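Local coordinates for protein endo-1,4-beta-xylanase 1 (Hypocrea jecorina, PDB 1XYN) that hydrolyses internal beta-1,4-xylosidic bonds of xylan, a plant cell-wall hemicellulose, releasing xylooligosaccharides and xylose, at residues Y9-V15 / W28-F34; T101-N107 / Q123-N129. One frame throughout, in Å; residues are numbered along the deposited sequence.

Interaction 1: residues Y9-V15 / W28-F34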
ATOM      1  N   TYR A   9       2.731   7.091 -11.368  1.00 17.49           N
ATOM      2  CA  TYR A   9       2.661   5.919 -10.514  1.00 21.09           C
ATOM      3  C   TYR A   9       1.496   5.051 -10.959  1.00 17.02           C
ATOM      4  O   TYR A   9       0.415   5.551 -11.241  1.00 23.84           O
ATOM      5  CB  TYR A   9       2.476   6.359  -9.056  1.00 27.21           C
ATOM      6  CG  TYR A   9       2.320   5.237  -8.062  1.00 27.74           C
ATOM      7  CD1 TYR A   9       3.434   4.633  -7.487  1.00 33.39           C
ATOM      8  CD2 TYR A   9       1.055   4.787  -7.684  1.00 34.46           C
ATOM      9  CE1 TYR A   9       3.298   3.606  -6.556  1.00 35.22           C
ATOM     10  CE2 TYR A   9       0.904   3.759  -6.756  1.00 36.13           C
ATOM     11  CZ  TYR A   9       2.030   3.175  -6.197  1.00 39.15           C
ATOM     12  OH  TYR A   9       1.890   2.151  -5.288  1.00 46.67           O
ATOM     13  N   GLN A  10       1.734   3.750 -11.053  1.00 18.61           N
ATOM     14  CA  GLN A  10       0.703   2.802 -11.457  1.00 19.08           C
ATOM     15  C   GLN A  10       1.141   1.385 -11.128  1.00 16.90           C
ATOM     16  O   GLN A  10       2.323   1.070 -11.205  1.00 15.30           O
ATOM     17  CB  GLN A  10       0.329   2.963 -12.939  1.00 21.01           C
ATOM     18  CG  GLN A  10       1.478   3.277 -13.873  1.00 21.82           C
ATOM     19  CD  GLN A  10       1.002   3.513 -15.300  1.00 27.77           C
ATOM     20  OE1 GLN A  10       0.477   2.606 -15.948  1.00 31.28           O
ATOM     21  NE2 GLN A  10       1.183   4.732 -15.795  1.00 31.18           N
ATOM     22  N   THR A  11       0.180   0.556 -10.725  1.00 19.52           N
ATOM     23  CA  THR A  11       0.438  -0.822 -10.322  1.00 18.91           C
ATOM     24  C   THR A  11      -0.083  -1.924 -11.249  1.00 21.18           C
ATOM     25  O   THR A  11       0.344  -3.071 -11.144  1.00 28.63           O
ATOM     26  CB  THR A  11      -0.088  -1.076  -8.890  1.00 17.37           C
ATOM     27  OG1 THR A  11      -1.449  -0.636  -8.789  1.00 21.07           O
ATOM     28  CG2 THR A  11       0.748  -0.314  -7.876  1.00 25.00           C
ATOM     29  N   GLY A  12      -0.998  -1.592 -12.154  1.00 18.69           N
ATOM     30  CA  GLY A  12      -1.503  -2.611 -13.051  1.00 12.97           C
ATOM     31  C   GLY A  12      -2.662  -2.151 -13.906  1.00 11.68           C
ATOM     32  O   GLY A  12      -3.101  -1.008 -13.805  1.00 18.17           O
ATOM     33  N   GLY A  13      -3.124  -3.038 -14.782  1.00 11.52           N
ATOM     34  CA  GLY A  13      -4.246  -2.728 -15.649  1.00  8.40           C
ATOM     35  C   GLY A  13      -3.956  -1.765 -16.780  1.00 11.09           C
ATOM     36  O   GLY A  13      -2.806  -1.409 -17.059  1.00 15.10           O
ATOM     37  N   GLN A  14      -5.026  -1.325 -17.433  1.00 17.86           N
ATOM     38  CA  GLN A  14      -4.915  -0.413 -18.559  1.00 19.00           C
ATOM     39  C   GLN A  14      -4.905   1.060 -18.131  1.00 19.32           C
ATOM     40  O   GLN A  14      -5.930   1.604 -17.734  1.00 18.00           O
ATOM     41  CB  GLN A  14      -6.046  -0.705 -19.557  1.00 19.76           C
ATOM     42  CG  GLN A  14      -5.971   0.075 -20.864  1.00 30.68           C
ATOM     43  CD  GLN A  14      -6.993  -0.376 -21.898  1.00 27.87           C
ATOM     44  OE1 GLN A  14      -7.893  -1.162 -21.608  1.00 33.30           O
ATOM     45  NE2 GLN A  14      -6.852   0.125 -23.118  1.00 39.09           N
ATOM     46  N   VAL A  15      -3.718   1.670 -18.138  1.00 19.99           N
ATOM     47  CA  VAL A  15      -3.557   3.086 -17.784  1.00 17.04           C
ATOM     48  C   VAL A  15      -2.714   3.767 -18.866  1.00 15.60           C
ATOM     49  O   VAL A  15      -1.519   3.502 -18.996  1.00 10.02           O
ATOM     50  CB  VAL A  15      -2.872   3.287 -16.393  1.00 18.46           C
ATOM     51  CG1 VAL A  15      -2.678   4.782 -16.106  1.00 21.28           C
ATOM     52  CG2 VAL A  15      -3.711   2.666 -15.282  1.00 17.80           C
ATOM     53  N   TRP A  28      -8.116   5.178 -18.470  1.00 18.36           N
ATOM     54  CA  TRP A  28      -7.817   4.007 -17.659  1.00 18.54           C
ATOM     55  C   TRP A  28      -8.962   3.012 -17.599  1.00 15.49           C
ATOM     56  O   TRP A  28     -10.105   3.343 -17.910  1.00 19.20           O
ATOM     57  CB  TRP A  28      -7.382   4.427 -16.233  1.00 22.90           C
ATOM     58  CG  TRP A  28      -8.499   4.996 -15.355  1.00 24.98           C
ATOM     59  CD1 TRP A  28      -9.314   4.290 -14.515  1.00 28.32           C
ATOM     60  CD2 TRP A  28      -8.931   6.370 -15.265  1.00 20.39           C
ATOM     61  NE1 TRP A  28     -10.225   5.131 -13.921  1.00 23.16           N
ATOM     62  CE2 TRP A  28     -10.017   6.407 -14.359  1.00 19.00           C
ATOM     63  CE3 TRP A  28      -8.506   7.566 -15.857  1.00 18.45           C
ATOM     64  CZ2 TRP A  28     -10.688   7.595 -14.039  1.00 15.36           C
ATOM     65  CZ3 TRP A  28      -9.175   8.745 -15.535  1.00 16.16           C
ATOM     66  CH2 TRP A  28     -10.256   8.747 -14.632  1.00 14.03           C
ATOM     67  N   ASN A  29      -8.619   1.783 -17.237  1.00 14.12           N
ATOM     68  CA  ASN A  29      -9.554   0.671 -17.079  1.00 14.97           C
ATOM     69  C   ASN A  29      -8.759  -0.334 -16.247  1.00 13.71           C
ATOM     70  O   ASN A  29      -8.197  -1.304 -16.763  1.00 17.24           O
ATOM     71  CB  ASN A  29      -9.944   0.075 -18.430  1.00 15.93           C
ATOM     72  CG  ASN A  29     -11.094  -0.911 -18.317  1.00 18.72           C
ATOM     73  OD1 ASN A  29     -11.618  -1.148 -17.227  1.00 13.81           O
ATOM     74  ND2 ASN A  29     -11.498  -1.485 -19.445  1.00 17.85           N
ATOM     75  N   THR A  30      -8.700  -0.078 -14.944  1.00 13.95           N
ATOM     76  CA  THR A  30      -7.913  -0.910 -14.053  1.00  9.93           C
ATOM     77  C   THR A  30      -8.529  -1.175 -12.679  1.00  8.73           C
ATOM     78  O   THR A  30      -9.442  -0.472 -12.237  1.00 11.26           O
ATOM     79  CB  THR A  30      -6.520  -0.274 -13.873  1.00  4.90           C
ATOM     80  OG1 THR A  30      -5.728  -1.073 -12.997  1.00  6.59           O
ATOM     81  CG2 THR A  30      -6.638   1.127 -13.297  1.00 14.77           C
ATOM     82  N   GLN A  31      -8.040  -2.226 -12.030  1.00 13.05           N
ATOM     83  CA  GLN A  31      -8.484  -2.606 -10.692  1.00 14.55           C
ATOM     84  C   GLN A  31      -7.465  -2.070  -9.701  1.00 11.11           C
ATOM     85  O   GLN A  31      -7.738  -1.970  -8.507  1.00 15.82           O
ATOM     86  CB  GLN A  31      -8.545  -4.133 -10.545  1.00 14.43           C
ATOM     87  CG  GLN A  31      -9.742  -4.801 -11.197  1.00 17.72           C
ATOM     88  CD  GLN A  31     -11.037  -4.543 -10.449  1.00 24.20           C
ATOM     89  OE1 GLN A  31     -11.900  -3.797 -10.917  1.00 19.80           O
ATOM     90  NE2 GLN A  31     -11.180  -5.164  -9.280  1.00 20.93           N
ATOM     91  N   ASP A  32      -6.291  -1.721 -10.219  1.00 11.81           N
ATOM     92  CA  ASP A  32      -5.193  -1.234  -9.396  1.00 16.70           C
ATOM     93  C   ASP A  32      -4.994   0.278  -9.368  1.00 18.12           C
ATOM     94  O   ASP A  32      -5.155   0.966 -10.380  1.00 12.21           O
ATOM     95  CB  ASP A  32      -3.886  -1.917  -9.806  1.00 20.60           C
ATOM     96  CG  ASP A  32      -3.983  -3.424  -9.789  1.00 20.61           C
ATOM     97  OD1 ASP A  32      -4.440  -3.997  -8.780  1.00 26.10           O
ATOM     98  OD2 ASP A  32      -3.590  -4.044 -10.790  1.00 27.92           O
ATOM     99  N   ASP A  33      -4.565   0.757  -8.201  1.00 17.56           N
ATOM    100  CA  ASP A  33      -4.323   2.166  -7.942  1.00 19.26           C
ATOM    101  C   ASP A  33      -3.177   2.727  -8.769  1.00 20.96           C
ATOM    102  O   ASP A  33      -2.168   2.057  -9.002  1.00 26.81           O
ATOM    103  CB  ASP A  33      -4.028   2.371  -6.445  1.00 25.61           C
ATOM    104  CG  ASP A  33      -3.855   3.844  -6.064  1.00 29.00           C
ATOM    105  OD1 ASP A  33      -4.613   4.692  -6.581  1.00 26.57           O
ATOM    106  OD2 ASP A  33      -2.967   4.151  -5.234  1.00 29.61           O
ATOM    107  N   PHE A  34      -3.344   3.976  -9.181  1.00 20.35           N
ATOM    108  CA  PHE A  34      -2.352   4.694  -9.958  1.00 13.91           C
ATOM    109  C   PHE A  34      -2.517   6.181  -9.639  1.00 17.31           C
ATOM    110  O   PHE A  34      -3.627   6.648  -9.351  1.00 15.00           O
ATOM    111  CB  PHE A  34      -2.573   4.456 -11.456  1.00 13.58           C
ATOM    112  CG  PHE A  34      -3.871   5.007 -11.978  1.00  8.16           C
ATOM    113  CD1 PHE A  34      -5.040   4.271 -11.891  1.00  5.22           C
ATOM    114  CD2 PHE A  34      -3.926   6.275 -12.545  1.00 10.21           C
ATOM    115  CE1 PHE A  34      -6.254   4.789 -12.361  1.00  7.38           C
ATOM    116  CE2 PHE A  34      -5.134   6.802 -13.015  1.00  9.63           C
ATOM    117  CZ  PHE A  34      -6.297   6.054 -12.921  1.00  7.62           C
TER
HETATM  118  O   HOH W   1      -2.712   1.128 -12.201  1.00 16.49           O
HETATM  119  O   HOH W   2     -10.718  -0.876 -22.443  1.00 20.29           O

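Interaction 2: residues T101-N107 / Q123-N129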
ATOM      1  N   THR A 101     -16.822  25.074   0.382  1.00 11.56           N
ATOM      2  CA  THR A 101     -16.302  24.632   1.669  1.00 13.17           C
ATOM      3  C   THR A 101     -15.676  23.249   1.477  1.00 12.35           C
ATOM      4  O   THR A 101     -16.112  22.471   0.625  1.00 11.61           O
ATOM      5  CB  THR A 101     -17.423  24.512   2.737  1.00 13.48           C
ATOM      6  OG1 THR A 101     -18.324  25.619   2.632  1.00 19.94           O
ATOM      7  CG2 THR A 101     -16.818  24.507   4.129  1.00  9.66           C
ATOM      8  N   TYR A 102     -14.667  22.950   2.286  1.00 11.60           N
ATOM      9  CA  TYR A 102     -13.964  21.675   2.229  1.00 16.98           C
ATOM     10  C   TYR A 102     -13.998  21.011   3.593  1.00 15.62           C
ATOM     11  O   TYR A 102     -13.807  21.678   4.604  1.00 19.72           O
ATOM     12  CB  TYR A 102     -12.485  21.887   1.867  1.00 16.29           C
ATOM     13  CG  TYR A 102     -12.226  22.391   0.469  1.00 13.55           C
ATOM     14  CD1 TYR A 102     -12.606  23.679   0.085  1.00 16.17           C
ATOM     15  CD2 TYR A 102     -11.593  21.579  -0.471  1.00 14.80           C
ATOM     16  CE1 TYR A 102     -12.363  24.150  -1.208  1.00 18.40           C
ATOM     17  CE2 TYR A 102     -11.344  22.036  -1.765  1.00 18.79           C
ATOM     18  CZ  TYR A 102     -11.733  23.319  -2.125  1.00 21.18           C
ATOM     19  OH  TYR A 102     -11.502  23.759  -3.405  1.00 21.47           O
ATOM     20  N   THR A 103     -14.248  19.708   3.632  1.00 16.92           N
ATOM     21  CA  THR A 103     -14.222  19.011   4.910  1.00 17.01           C
ATOM     22  C   THR A 103     -12.796  18.476   5.055  1.00 14.02           C
ATOM     23  O   THR A 103     -12.253  17.839   4.150  1.00 15.21           O
ATOM     24  CB  THR A 103     -15.271  17.873   5.002  1.00  9.41           C
ATOM     25  OG1 THR A 103     -14.950  16.836   4.074  1.00 28.95           O
ATOM     26  CG2 THR A 103     -16.656  18.407   4.685  1.00 16.41           C
ATOM     27  N   ILE A 104     -12.157  18.825   6.157  1.00 15.95           N
ATOM     28  CA  ILE A 104     -10.792  18.405   6.407  1.00 13.64           C
ATOM     29  C   ILE A 104     -10.771  17.082   7.156  1.00 17.16           C
ATOM     30  O   ILE A 104     -11.576  16.868   8.056  1.00 14.48           O
ATOM     31  CB  ILE A 104     -10.045  19.491   7.194  1.00  7.13           C
ATOM     32  CG1 ILE A 104     -10.084  20.801   6.401  1.00  5.68           C
ATOM     33  CG2 ILE A 104      -8.607  19.068   7.486  1.00 11.00           C
ATOM     34  CD1 ILE A 104      -9.522  21.987   7.146  1.00  8.67           C
ATOM     35  N   TRP A 105      -9.883  16.183   6.730  1.00 13.99           N
ATOM     36  CA  TRP A 105      -9.719  14.867   7.342  1.00  9.72           C
ATOM     37  C   TRP A 105      -8.251  14.631   7.638  1.00 10.44           C
ATOM     38  O   TRP A 105      -7.373  15.226   7.015  1.00 10.21           O
ATOM     39  CB  TRP A 105     -10.151  13.738   6.390  1.00 10.93           C
ATOM     40  CG  TRP A 105     -11.548  13.792   5.904  1.00  8.45           C
ATOM     41  CD1 TRP A 105     -12.073  14.678   5.003  1.00 10.67           C
ATOM     42  CD2 TRP A 105     -12.600  12.886   6.239  1.00 11.95           C
ATOM     43  NE1 TRP A 105     -13.385  14.371   4.747  1.00  5.87           N
ATOM     44  CE2 TRP A 105     -13.740  13.277   5.493  1.00  9.70           C
ATOM     45  CE3 TRP A 105     -12.693  11.777   7.093  1.00 13.58           C
ATOM     46  CZ2 TRP A 105     -14.966  12.598   5.575  1.00  6.01           C
ATOM     47  CZ3 TRP A 105     -13.909  11.096   7.173  1.00 17.80           C
ATOM     48  CH2 TRP A 105     -15.031  11.514   6.414  1.00 14.64           C
ATOM     49  N   GLU A 106      -7.989  13.775   8.613  1.00 12.96           N
ATOM     50  CA  GLU A 106      -6.629  13.389   8.950  1.00 13.98           C
ATOM     51  C   GLU A 106      -6.698  11.873   8.961  1.00 17.31           C
ATOM     52  O   GLU A 106      -7.653  11.285   9.480  1.00 15.59           O
ATOM     53  CB  GLU A 106      -6.180  13.910  10.315  1.00 13.27           C
ATOM     54  CG  GLU A 106      -4.804  13.348  10.727  1.00 25.52           C
ATOM     55  CD  GLU A 106      -4.124  14.116  11.859  1.00 34.01           C
ATOM     56  OE1 GLU A 106      -4.792  14.429  12.868  1.00 38.24           O
ATOM     57  OE2 GLU A 106      -2.910  14.402  11.740  1.00 33.23           O
ATOM     58  N   ASN A 107      -5.701  11.239   8.361  1.00 15.69           N
ATOM     59  CA  ASN A 107      -5.666   9.792   8.291  1.00 11.78           C
ATOM     60  C   ASN A 107      -4.237   9.345   8.473  1.00 13.66           C
ATOM     61  O   ASN A 107      -3.317  10.160   8.438  1.00 15.69           O
ATOM     62  CB  ASN A 107      -6.197   9.326   6.932  1.00 15.97           C
ATOM     63  CG  ASN A 107      -6.341   7.821   6.847  1.00 24.48           C
ATOM     64  OD1 ASN A 107      -6.600   7.151   7.850  1.00 28.20           O
ATOM     65  ND2 ASN A 107      -6.192   7.280   5.646  1.00 30.57           N
ATOM     66  N   GLN A 123      -1.993  11.755   6.650  1.00 18.28           N
ATOM     67  CA  GLN A 123      -2.521  12.356   5.435  1.00 16.34           C
ATOM     68  C   GLN A 123      -3.393  13.534   5.842  1.00 14.41           C
ATOM     69  O   GLN A 123      -4.184  13.422   6.776  1.00 15.80           O
ATOM     70  CB  GLN A 123      -3.413  11.370   4.671  1.00 18.14           C
ATOM     71  CG  GLN A 123      -2.756  10.101   4.172  1.00 18.44           C
ATOM     72  CD  GLN A 123      -3.726   9.254   3.356  1.00 22.26           C
ATOM     73  OE1 GLN A 123      -4.599   8.593   3.910  1.00 23.75           O
ATOM     74  NE2 GLN A 123      -3.594   9.300   2.035  1.00 15.61           N
ATOM     75  N   TYR A 124      -3.236  14.666   5.162  1.00 15.08           N
ATOM     76  CA  TYR A 124      -4.065  15.836   5.435  1.00 14.62           C
ATOM     77  C   TYR A 124      -4.902  16.003   4.176  1.00 16.25           C
ATOM     78  O   TYR A 124      -4.386  16.342   3.116  1.00 19.67           O
ATOM     79  CB  TYR A 124      -3.218  17.083   5.673  1.00  7.92           C
ATOM     80  CG  TYR A 124      -2.225  16.971   6.807  1.00  8.01           C
ATOM     81  CD1 TYR A 124      -2.349  15.985   7.790  1.00  8.11           C
ATOM     82  CD2 TYR A 124      -1.145  17.845   6.888  1.00  7.26           C
ATOM     83  CE1 TYR A 124      -1.421  15.876   8.820  1.00  4.70           C
ATOM     84  CE2 TYR A 124      -0.217  17.740   7.907  1.00  2.96           C
ATOM     85  CZ  TYR A 124      -0.356  16.760   8.867  1.00  9.45           C
ATOM     86  OH  TYR A 124       0.582  16.677   9.869  1.00 12.75           O
ATOM     87  N   ILE A 125      -6.197  15.746   4.284  1.00 15.97           N
ATOM     88  CA  ILE A 125      -7.063  15.836   3.124  1.00 14.37           C
ATOM     89  C   ILE A 125      -8.120  16.920   3.232  1.00 12.32           C
ATOM     90  O   ILE A 125      -8.726  17.103   4.279  1.00 14.44           O
ATOM     91  CB  ILE A 125      -7.767  14.472   2.868  1.00 14.05           C
ATOM     92  CG1 ILE A 125      -6.739  13.337   2.806  1.00 13.10           C
ATOM     93  CG2 ILE A 125      -8.599  14.524   1.589  1.00 11.54           C
ATOM     94  CD1 ILE A 125      -7.351  11.944   2.776  1.00 17.44           C
ATOM     95  N   SER A 126      -8.332  17.631   2.131  1.00 15.41           N
ATOM     96  CA  SER A 126      -9.345  18.675   2.048  1.00 12.61           C
ATOM     97  C   SER A 126     -10.260  18.243   0.908  1.00 10.76           C
ATOM     98  O   SER A 126      -9.853  18.272  -0.243  1.00 14.13           O
ATOM     99  CB  SER A 126      -8.710  20.034   1.701  1.00 16.00           C
ATOM    100  OG  SER A 126      -7.965  20.596   2.776  1.00 10.17           O
ATOM    101  N   VAL A 127     -11.475  17.804   1.221  1.00 12.51           N
ATOM    102  CA  VAL A 127     -12.414  17.376   0.186  1.00 12.26           C
ATOM    103  C   VAL A 127     -13.481  18.433  -0.102  1.00 11.25           C
ATOM    104  O   VAL A 127     -14.314  18.739   0.753  1.00 14.22           O
ATOM    105  CB  VAL A 127     -13.106  16.047   0.556  1.00 16.20           C
ATOM    106  CG1 VAL A 127     -14.021  15.599  -0.575  1.00  9.24           C
ATOM    107  CG2 VAL A 127     -12.072  14.976   0.871  1.00 10.39           C
ATOM    108  N   ARG A 128     -13.453  18.980  -1.314  1.00  9.37           N
ATOM    109  CA  ARG A 128     -14.404  20.003  -1.733  1.00  7.18           C
ATOM    110  C   ARG A 128     -15.842  19.504  -1.684  1.00  7.76           C
ATOM    111  O   ARG A 128     -16.164  18.455  -2.244  1.00  7.86           O
ATOM    112  CB  ARG A 128     -14.062  20.484  -3.137  1.00  4.28           C
ATOM    113  CG  ARG A 128     -14.891  21.646  -3.596  1.00  6.97           C
ATOM    114  CD  ARG A 128     -14.459  22.102  -4.966  1.00  9.15           C
ATOM    115  NE  ARG A 128     -15.157  23.320  -5.371  1.00 14.12           N
ATOM    116  CZ  ARG A 128     -14.676  24.553  -5.227  1.00  9.71           C
ATOM    117  NH1 ARG A 128     -13.479  24.750  -4.685  1.00  6.61           N
ATOM    118  NH2 ARG A 128     -15.398  25.591  -5.627  1.00 13.08           N
ATOM    119  N   ASN A 129     -16.715  20.271  -1.034  1.00 12.22           N
ATOM    120  CA  ASN A 129     -18.121  19.888  -0.900  1.00 15.68           C
ATOM    121  C   ASN A 129     -18.905  20.059  -2.193  1.00 14.86           C
ATOM    122  O   ASN A 129     -19.958  19.453  -2.372  1.00 12.86           O
ATOM    123  CB  ASN A 129     -18.794  20.646   0.260  1.00 23.05           C
ATOM    124  CG  ASN A 129     -18.192  20.292   1.628  1.00 21.48           C
ATOM    125  OD1 ASN A 129     -17.627  19.218   1.813  1.00 20.02           O
ATOM    126  ND2 ASN A 129     -18.313  21.203   2.584  1.00 24.64           N
TER

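Interaction 1: residues Y9-V15 / W28-F34
In the beta-jelly-roll of this family 11 xylanase, the chain here steps from one sheet to the other: strand 5-10 pairs with strand 34-40, strand 14-19 with strand 23-30, and residues 11-13 and 31-33 make the passage. The Gln14-Asn29 ladder is antiparallel, Gln14 N giving to Asn29 O (3.2 Å) and Asn29 N to Gln14 O (2.7 Å). Their amide side chains share a water, which donates to Gln14 OE1 and accepts from Asn29 ND2. Between Gln10-Phe34 and Gln14-Asn29 the register slips by one residue, and side chains take over the bonding. Thr11 OG1 donates to Asp33 O (2.8 Å), a carbonyl that also receives a weak bond from Thr11 N (3.3 Å). Thr30 OG1 spends its proton on Gly12 O (2.7 Å) and accepts from Asp32 N (2.9 Å), an ST turn. A second water accepts from Thr11 N and lies within donating distance of Gly12 O and Asp32 O. Gly13, at positive phi, packs its CA 3.5 Å from Thr30 OG1, where a CB would clash. Gln31 turns outward and bonds Gln116 and Thr118 of the second subunit, while Asp33 OD1 lies close to Glu164, the predicted proton donor. On the face shared by Gln10, Val15, Trp28 and Phe34, Val15 CG2 sits over the Phe34 ring, 4.3 Å from its centroid.

Interaction 2: residues T101-N107 / Q123-N129
Strands 100-109 and 119-128 run antiparallel here at a closest axis approach of 4.4 Å, with backbone pairs Thr103-Val127, Trp105-Ile125 and Asn107-Gln123 each closed by two hydrogen bonds; Asn129 N adds one to Thr101 O (2.8 Å). Side chains alternate between the faces. On the face of Tyr102, Ile104 and Ser126, Arg128 is extended (chi1 to chi3 all t), so that its aliphatic part crosses the Tyr102 ring, CG lying 4.2 Å from the ring centroid in a CH-pi contact, before NH1 donates to Tyr102 OH (2.6 Å). That hydroxyl also bonds Glu80. Ile104, in the mt rotamer, reaches helix 139-148, and Ser126 OG bonds Trp146 and His142 of the same helix. Tyr124, chi1 m with the ring swung to a chi2 of -18°, brings CE1 to 3.6 Å from Glu106 OE2, while its OH bonds His152 O. On the other face, Trp105 (chi1 m, chi2 72°) points the NE1 edge of its indole back toward Thr103: NE1 donates to Thr103 OG1 (3.0 Å), itself held at chi1 p, and CD1 meets Val127 CG2 at 4.1 Å. Asn107, chi1 t, and Gln123, mt, converge so that Asn107 ND2 donates to Gln123 OE1 (2.7 Å). Gln123 NE2 makes a weak bond to Glu75, the predicted nucleophile. This twisted antiparallel pair, with a helix packed against one face and, on the other, Gln123, which by analogy with related enzymes probably binds substrate, belongs to the curved sheet that forms the xylan cleft of GH11 enzymes.

In the fold
Interactions 1 and 2 follow one another along the chain on opposite sides of its centre, with centres 24 Å and nearest atoms about 9 Å apart, yet both reach the same curved sheet. Each lies beside one of the two carboxylates predicted to be catalytic: side chain to side chain, Asp33 of interaction 1 is about 3 Å from Glu164, the proton donor, and Gln123 of interaction 2 about 3 Å from Glu75, the nucleophile. Again between side chains, Tyr9 is about 4 Å from Pro113 and Gln123 about 3 Å from Arg109, both probable xylan binders. Calcium, held by Asp81 and His83, is about 10 Å from the side chains of Trp28 and Arg128.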